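Local structure of endoglucanase (Ruminococcus champanellensis, 6WQV) at residues 239-244 with 286-291; 25-30 with 320-325. The protein probably hydrolyses beta-glycosidic links within cellulose and related plant polysaccharides, as a broad-specificity endoglucanase of glycoside hydrolase family 5. All coordinates share one frame; numbering follows the deposited sequence.

Both contacts lie in the barrel wall on the side where the sugar binds, their centres about 11 Å apart. Interaction 1 joins the sixth and seventh strands and interaction 2 the first and eighth, and along the chain the first is nested inside the loop closed by the second. Strands 284-289 and 318-322 are neighbours, so the two touch directly: Phe289 O and Trp321 N, 2.9 Å apart, make a probable hydrogen bond, and so do Gly287 O and Asn28 ND2 at 3.0 Å. Tyr243 OH packs against Trp321 CB. Both contacts reach the same glucose, with His241 and Gln288 hydrogen-bonded to it and the Trp321 indole lying against it.

Interaction 1. Residues 239-244 with 286-291; sequences DIHSYS and IGQFGA. Unlike the reference sequence in segment 286-291: Gln288 (reference Glu). With GLC (alpha-D-glucopyranose), chain E.
The side chain of Gln288 lies over the imidazole face of His241 while its amide reaches both the bound glucose and Tyr243. Gln288 CG sits 3.8 Å from the centroid of the His241 ring, only 8° off the normal, and the amide beyond it stays stacked, its plane 26° from that of the ring. The two residues stand near the C-terminal ends of parallel strands six and seven of a (beta/alpha)8 barrel, where family 5 glycosidases bind substrate. Gln288, glutamate in the reference sequence, occupies the place near the end of strand seven that usually holds the family's nucleophile, consistent with its position beside the bound glucose. With its CG anti to the carbonyl carbon (chi1 -62°) and the chain extended beyond, Gln288 carries its amide to the sugar. There Gln288 OE1 accepts a bond from glucose O2 at 2.7 Å and a second from Arg75, whereas Gln288 NE2 donates to Tyr243 OH at 2.6 Å, nearly in the amide plane. His241 ND1 is hydrogen-bonded to glucose O1 at 2.9 Å. Deeper in the wall, Gly287 N donates to Asp239 OD1, which it meets from above the carboxylate plane, and weakly to Ile240 O. Ser242 N bonds to Gln288 O at 3.0 Å. Just beyond, the Tyr243 ring receives Phe289 CA over the centre of one face, 4.2 Å from its centroid.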
loop_
_atom_site.group_PDB
_atom_site.type_symbol
_atom_site.label_atom_id
_atom_site.label_comp_id
_atom_site.label_asym_id
_atom_site.label_seq_id
_atom_site.Cartn_x
_atom_site.Cartn_y
_atom_site.Cartn_z
ATOM N N ASP A 239 2.970 -7.593 -1.770
ATOM C CA ASP A 239 3.101 -6.468 -0.850
ATOM C C ASP A 239 3.052 -6.980 0.585
ATOM O O ASP A 239 2.060 -7.593 1.004
ATOM C CB ASP A 239 2.010 -5.415 -1.056
ATOM C CG ASP A 239 2.225 -4.157 -0.198
ATOM O OD1 ASP A 239 3.129 -4.148 0.665
ATOM O OD2 ASP A 239 1.481 -3.173 -0.387
ATOM N N ILE A 240 4.120 -6.724 1.331
ATOM C CA ILE A 240 4.191 -6.983 2.757
ATOM C C ILE A 240 4.299 -5.635 3.464
ATOM O O ILE A 240 5.143 -4.808 3.096
ATOM C CB ILE A 240 5.409 -7.857 3.096
ATOM C CG1 ILE A 240 5.306 -9.244 2.440
ATOM C CG2 ILE A 240 5.582 -7.946 4.605
ATOM C CD1 ILE A 240 4.073 -10.057 2.809
ATOM N N HIS A 241 3.455 -5.407 4.466
ATOM C CA HIS A 241 3.650 -4.281 5.378
ATOM C C HIS A 241 4.464 -4.789 6.563
ATOM O O HIS A 241 4.199 -5.874 7.100
ATOM C CB HIS A 241 2.316 -3.717 5.872
ATOM C CG HIS A 241 1.373 -3.318 4.774
ATOM N ND1 HIS A 241 0.141 -2.751 5.030
ATOM C CD2 HIS A 241 1.462 -3.428 3.431
ATOM C CE1 HIS A 241 -0.486 -2.533 3.888
ATOM N NE2 HIS A 241 0.294 -2.932 2.901
ATOM N N SER A 242 5.482 -4.024 6.968
ATOM C CA SER A 242 6.381 -4.495 8.022
ATOM C C SER A 242 6.798 -3.342 8.933
ATOM O O SER A 242 7.872 -2.752 8.785
ATOM C CB SER A 242 7.581 -5.255 7.438
ATOM O OG SER A 242 8.295 -5.954 8.442
ATOM N N TYR A 243 5.938 -3.040 9.903
ATOM C CA TYR A 243 6.220 -2.024 10.915
ATOM C C TYR A 243 6.989 -2.714 12.032
ATOM O O TYR A 243 6.436 -3.110 13.062
ATOM C CB TYR A 243 4.924 -1.424 11.433
ATOM C CG TYR A 243 4.151 -0.586 10.453
ATOM C CD1 TYR A 243 3.314 -1.166 9.514
ATOM C CD2 TYR A 243 4.216 0.796 10.500
ATOM C CE1 TYR A 243 2.573 -0.390 8.633
ATOM C CE2 TYR A 243 3.481 1.578 9.628
ATOM C CZ TYR A 243 2.673 0.985 8.691
ATOM O OH TYR A 243 1.948 1.771 7.829
ATOM N N SER A 244 8.296 -2.854 11.822
ATOM C CA SER A 244 9.119 -3.733 12.625
ATOM C C SER A 244 10.311 -2.977 13.192
ATOM O O SER A 244 10.918 -2.156 12.487
ATOM C CB SER A 244 9.631 -4.886 11.751
ATOM O OG SER A 244 8.564 -5.503 11.045
ATOM N N ILE A 286 8.005 -3.819 0.290
ATOM C CA ILE A 286 7.448 -3.398 1.579
ATOM C C ILE A 286 6.637 -2.140 1.291
ATOM O O ILE A 286 7.158 -1.022 1.234
ATOM C CB ILE A 286 8.523 -3.210 2.651
ATOM C CG1 ILE A 286 9.136 -4.570 2.996
ATOM C CG2 ILE A 286 7.922 -2.552 3.896
ATOM C CD1 ILE A 286 10.427 -4.505 3.769
ATOM N N GLY A 287 5.330 -2.332 1.072
ATOM C CA GLY A 287 4.471 -1.246 0.637
ATOM C C GLY A 287 4.081 -0.284 1.726
ATOM O O GLY A 287 3.611 0.818 1.414
ATOM N N GLN A 288 4.265 -0.677 2.989
ATOM C CA GLN A 288 4.169 0.241 4.116
ATOM C C GLN A 288 5.161 -0.166 5.192
ATOM O O GLN A 288 5.226 -1.343 5.564
ATOM C CB GLN A 288 2.780 0.224 4.756
ATOM C CG GLN A 288 1.637 0.657 3.867
ATOM C CD GLN A 288 0.300 0.716 4.607
ATOM O OE1 GLN A 288 -0.761 0.606 4.002
ATOM N NE2 GLN A 288 0.352 0.896 5.921
ATOM N N PHE A 289 5.902 0.814 5.708
ATOM C CA PHE A 289 6.666 0.689 6.947
ATOM C C PHE A 289 6.704 2.089 7.563
ATOM O O PHE A 289 6.390 3.090 6.907
ATOM C CB PHE A 289 8.088 0.123 6.710
ATOM C CG PHE A 289 9.069 1.152 6.251
ATOM C CD1 PHE A 289 8.943 1.709 4.997
ATOM C CD2 PHE A 289 10.095 1.598 7.075
ATOM C CE1 PHE A 289 9.808 2.682 4.573
ATOM C CE2 PHE A 289 10.970 2.575 6.646
ATOM C CZ PHE A 289 10.824 3.114 5.397
ATOM N N GLY A 290 7.110 2.153 8.822
ATOM C CA GLY A 290 7.252 3.422 9.519
ATOM C C GLY A 290 7.499 3.140 10.978
ATOM O O GLY A 290 7.412 2.000 11.436
ATOM N N ALA A 291 7.847 4.198 11.705
ATOM C CA ALA A 291 8.006 4.130 13.154
ATOM C C ALA A 291 7.343 5.368 13.742
ATOM O O ALA A 291 7.637 6.490 13.320
ATOM C CB ALA A 291 9.479 4.071 13.578
HETATM C C1 GLC E . -1.823 -0.721 7.821
HETATM C C2 GLC E . -2.810 0.153 7.071
HETATM C C3 GLC E . -2.779 1.609 7.254
HETATM C C4 GLC E . -2.622 1.959 8.715
HETATM C C5 GLC E . -1.305 1.370 9.162
HETATM C C6 GLC E . -0.856 1.799 10.549
HETATM O O1 GLC E . -0.647 -1.014 7.188
HETATM O O2 GLC E . -2.728 -0.230 5.664
HETATM O O3 GLC E . -4.061 2.135 6.744
HETATM O O4 GLC E . -2.664 3.382 8.863
HETATM O O5 GLC E . -1.421 -0.108 9.161
HETATM O O6 GLC E . -1.720 1.371 11.508
#

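Interaction 2. Residues 25-30 with 320-325; sequences IGWNLG and WWDNNA. With GLC (alpha-D-glucopyranose), chain E; BGC (beta-D-glucopyranose), chain B.
At the closure of the barrel, where strand 26-29 pairs in parallel with strand 318-322, Trp320 N donates to Gly26 O and Asn28 N to Trp320 O, the latter at 2.8 Å. Trp320 O takes a second bond from Asn28 ND2, which arrives from well above the carbonyl plane, so Asn28 grips this oxygen twice. Asn28 OD1 in turn accepts from Arg75. On the other face of the sheet, Trp27 NE1 donates to Asp322 OD2 at 2.8 Å on the anti side of the carboxylate, with the indole and carboxylate planes 70° apart; Leu336 N is a further donor to OD2. This pairing of first and last strands completes the eight-stranded TIM barrel, and its C-terminal end leads into the sugar site. Asn28 CB and CG press on Trp321 CE3. With CG anti to the backbone N (chi1 176°), the Trp321 indole extends to lie between Gly30 CA, 3.6 Å from its plane, and glucose C3 on the opposite face. At the ring edge, Trp321 NE1 donates to O2 of the adjoining beta-glucose at 3.1 Å, while Asn323 ND2, also bonded to Glu331 O, reaches O3 of that sugar.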
loop_
_atom_site.group_PDB
_atom_site.type_symbol
_atom_site.label_atom_id
_atom_site.label_comp_id
_atom_site.label_asym_id
_atom_site.label_seq_id
_atom_site.Cartn_x
_atom_site.Cartn_y
_atom_site.Cartn_z
ATOM N N ILE A 25 12.944 4.733 -3.355
ATOM C CA ILE A 25 12.224 4.656 -2.083
ATOM C C ILE A 25 10.889 5.347 -2.313
ATOM O O ILE A 25 10.782 6.267 -3.130
ATOM C CB ILE A 25 13.059 5.287 -0.943
ATOM C CG1 ILE A 25 12.355 5.124 0.410
ATOM C CG2 ILE A 25 13.350 6.755 -1.250
ATOM C CD1 ILE A 25 13.170 5.629 1.594
ATOM N N GLY A 26 9.842 4.873 -1.627
ATOM C CA GLY A 26 8.501 5.367 -1.846
ATOM C C GLY A 26 7.871 6.015 -0.614
ATOM O O GLY A 26 8.354 5.870 0.515
ATOM N N TRP A 27 6.744 6.685 -0.856
ATOM C CA TRP A 27 6.006 7.454 0.142
ATOM C C TRP A 27 4.520 7.234 -0.077
ATOM O O TRP A 27 4.040 7.278 -1.220
ATOM C CB TRP A 27 6.356 8.933 -0.041
ATOM C CG TRP A 27 5.784 9.942 0.902
ATOM C CD1 TRP A 27 6.335 10.369 2.078
ATOM C CD2 TRP A 27 4.591 10.711 0.710
ATOM N NE1 TRP A 27 5.553 11.365 2.633
ATOM C CE2 TRP A 27 4.474 11.580 1.819
ATOM C CE3 TRP A 27 3.602 10.746 -0.282
ATOM C CZ2 TRP A 27 3.400 12.466 1.959
ATOM C CZ3 TRP A 27 2.542 11.639 -0.144
ATOM C CH2 TRP A 27 2.454 12.486 0.971
ATOM N N ASN A 28 3.803 6.958 1.019
ATOM C CA ASN A 28 2.353 6.780 0.989
ATOM C C ASN A 28 1.662 8.101 1.312
ATOM O O ASN A 28 1.997 8.750 2.309
ATOM C CB ASN A 28 1.871 5.796 2.070
ATOM C CG ASN A 28 2.020 4.338 1.694
ATOM O OD1 ASN A 28 1.158 3.755 1.034
ATOM N ND2 ASN A 28 3.096 3.729 2.155
ATOM N N LEU A 29 0.648 8.444 0.512
ATOM C CA LEU A 29 -0.292 9.532 0.813
ATOM C C LEU A 29 -1.354 9.016 1.789
ATOM O O LEU A 29 -2.509 8.755 1.436
ATOM C CB LEU A 29 -0.926 10.017 -0.483
ATOM C CG LEU A 29 -1.852 11.233 -0.417
ATOM C CD1 LEU A 29 -1.080 12.513 -0.137
ATOM C CD2 LEU A 29 -2.661 11.384 -1.686
ATOM N N GLY A 30 -0.937 8.854 3.039
ATOM C CA GLY A 30 -1.775 8.175 4.010
ATOM C C GLY A 30 -2.853 9.043 4.634
ATOM O O GLY A 30 -2.749 10.270 4.731
ATOM N N TRP A 320 7.399 4.455 2.831
ATOM C CA TRP A 320 7.056 5.011 4.139
ATOM C C TRP A 320 5.563 5.326 4.212
ATOM O O TRP A 320 4.982 5.858 3.265
ATOM C CB TRP A 320 7.874 6.301 4.396
ATOM C CG TRP A 320 7.532 6.956 5.722
ATOM C CD1 TRP A 320 6.501 7.818 5.977
ATOM C CD2 TRP A 320 8.204 6.759 6.971
ATOM N NE1 TRP A 320 6.485 8.160 7.311
ATOM C CE2 TRP A 320 7.528 7.537 7.939
ATOM C CE3 TRP A 320 9.315 6.013 7.360
ATOM C CZ2 TRP A 320 7.927 7.571 9.270
ATOM C CZ3 TRP A 320 9.713 6.053 8.676
ATOM C CH2 TRP A 320 9.020 6.829 9.618
ATOM N N TRP A 321 4.942 5.037 5.356
ATOM C CA TRP A 321 3.542 5.380 5.597
ATOM C C TRP A 321 3.471 6.767 6.237
ATOM O O TRP A 321 3.825 6.924 7.406
ATOM C CB TRP A 321 2.884 4.344 6.504
ATOM C CG TRP A 321 1.479 4.686 6.854
ATOM C CD1 TRP A 321 1.010 5.150 8.048
ATOM C CD2 TRP A 321 0.346 4.597 5.989
ATOM N NE1 TRP A 321 -0.343 5.364 7.979
ATOM C CE2 TRP A 321 -0.781 5.027 6.724
ATOM C CE3 TRP A 321 0.165 4.193 4.663
ATOM C CZ2 TRP A 321 -2.051 5.072 6.173
ATOM C CZ3 TRP A 321 -1.099 4.232 4.119
ATOM C CH2 TRP A 321 -2.198 4.662 4.872
ATOM N N ASP A 322 3.012 7.777 5.485
ATOM C CA ASP A 322 2.967 9.162 5.971
ATOM C C ASP A 322 1.510 9.588 6.129
ATOM O O ASP A 322 0.827 9.892 5.143
ATOM C CB ASP A 322 3.708 10.108 5.022
ATOM C CG ASP A 322 3.988 11.455 5.651
ATOM O OD1 ASP A 322 3.213 11.861 6.535
ATOM O OD2 ASP A 322 4.974 12.107 5.240
ATOM N N ASN A 323 1.035 9.641 7.374
ATOM C CA ASN A 323 -0.330 10.056 7.647
ATOM C C ASN A 323 -0.436 11.498 8.123
ATOM O O ASN A 323 -1.486 11.896 8.635
ATOM C CB ASN A 323 -1.016 9.114 8.645
ATOM C CG ASN A 323 -0.418 9.181 10.029
ATOM O OD1 ASN A 323 0.577 9.876 10.272
ATOM N ND2 ASN A 323 -1.032 8.462 10.962
ATOM N N ASN A 324 0.626 12.293 7.968
ATOM C CA ASN A 324 0.571 13.731 8.225
ATOM C C ASN A 324 0.234 14.053 9.685
ATOM O O ASN A 324 -0.299 15.117 9.978
ATOM C CB ASN A 324 -0.410 14.426 7.269
ATOM C CG ASN A 324 -0.258 15.933 7.253
ATOM O OD1 ASN A 324 0.853 16.446 7.189
ATOM N ND2 ASN A 324 -1.378 16.643 7.304
ATOM N N ALA A 325 0.557 13.148 10.614
ATOM C CA ALA A 325 0.241 13.318 12.030
ATOM C C ALA A 325 1.537 13.296 12.836
ATOM O O ALA A 325 2.339 12.371 12.701
ATOM C CB ALA A 325 -0.702 12.204 12.502
HETATM C C1 GLC E . -1.823 -0.721 7.821
HETATM C C2 GLC E . -2.810 0.153 7.071
HETATM C C3 GLC E . -2.779 1.609 7.254
HETATM C C4 GLC E . -2.622 1.959 8.715
HETATM C C5 GLC E . -1.305 1.370 9.162
HETATM C C6 GLC E . -0.856 1.799 10.549
HETATM O O1 GLC E . -0.647 -1.014 7.188
HETATM O O2 GLC E . -2.728 -0.230 5.664
HETATM O O3 GLC E . -4.061 2.135 6.744
HETATM O O4 GLC E . -2.664 3.382 8.863
HETATM O O5 GLC E . -1.421 -0.108 9.161
HETATM O O6 GLC E . -1.720 1.371 11.508
HETATM C C2 BGC B . -3.196 5.171 10.314
HETATM C C3 BGC B . -4.127 5.605 11.399
HETATM C C4 BGC B . -5.573 5.355 11.051
HETATM C C5 BGC B . -5.805 3.909 10.671
HETATM C C6 BGC B . -7.172 3.591 10.155
HETATM C C1 BGC B . -3.423 3.715 9.933
HETATM O O2 BGC B . -1.819 5.350 10.726
HETATM O O3 BGC B . -3.917 7.040 11.651
HETATM O O4 BGC B . -6.422 5.595 12.234
HETATM O O5 BGC B . -4.861 3.531 9.582
HETATM O O6 BGC B . -7.320 2.173 10.025
#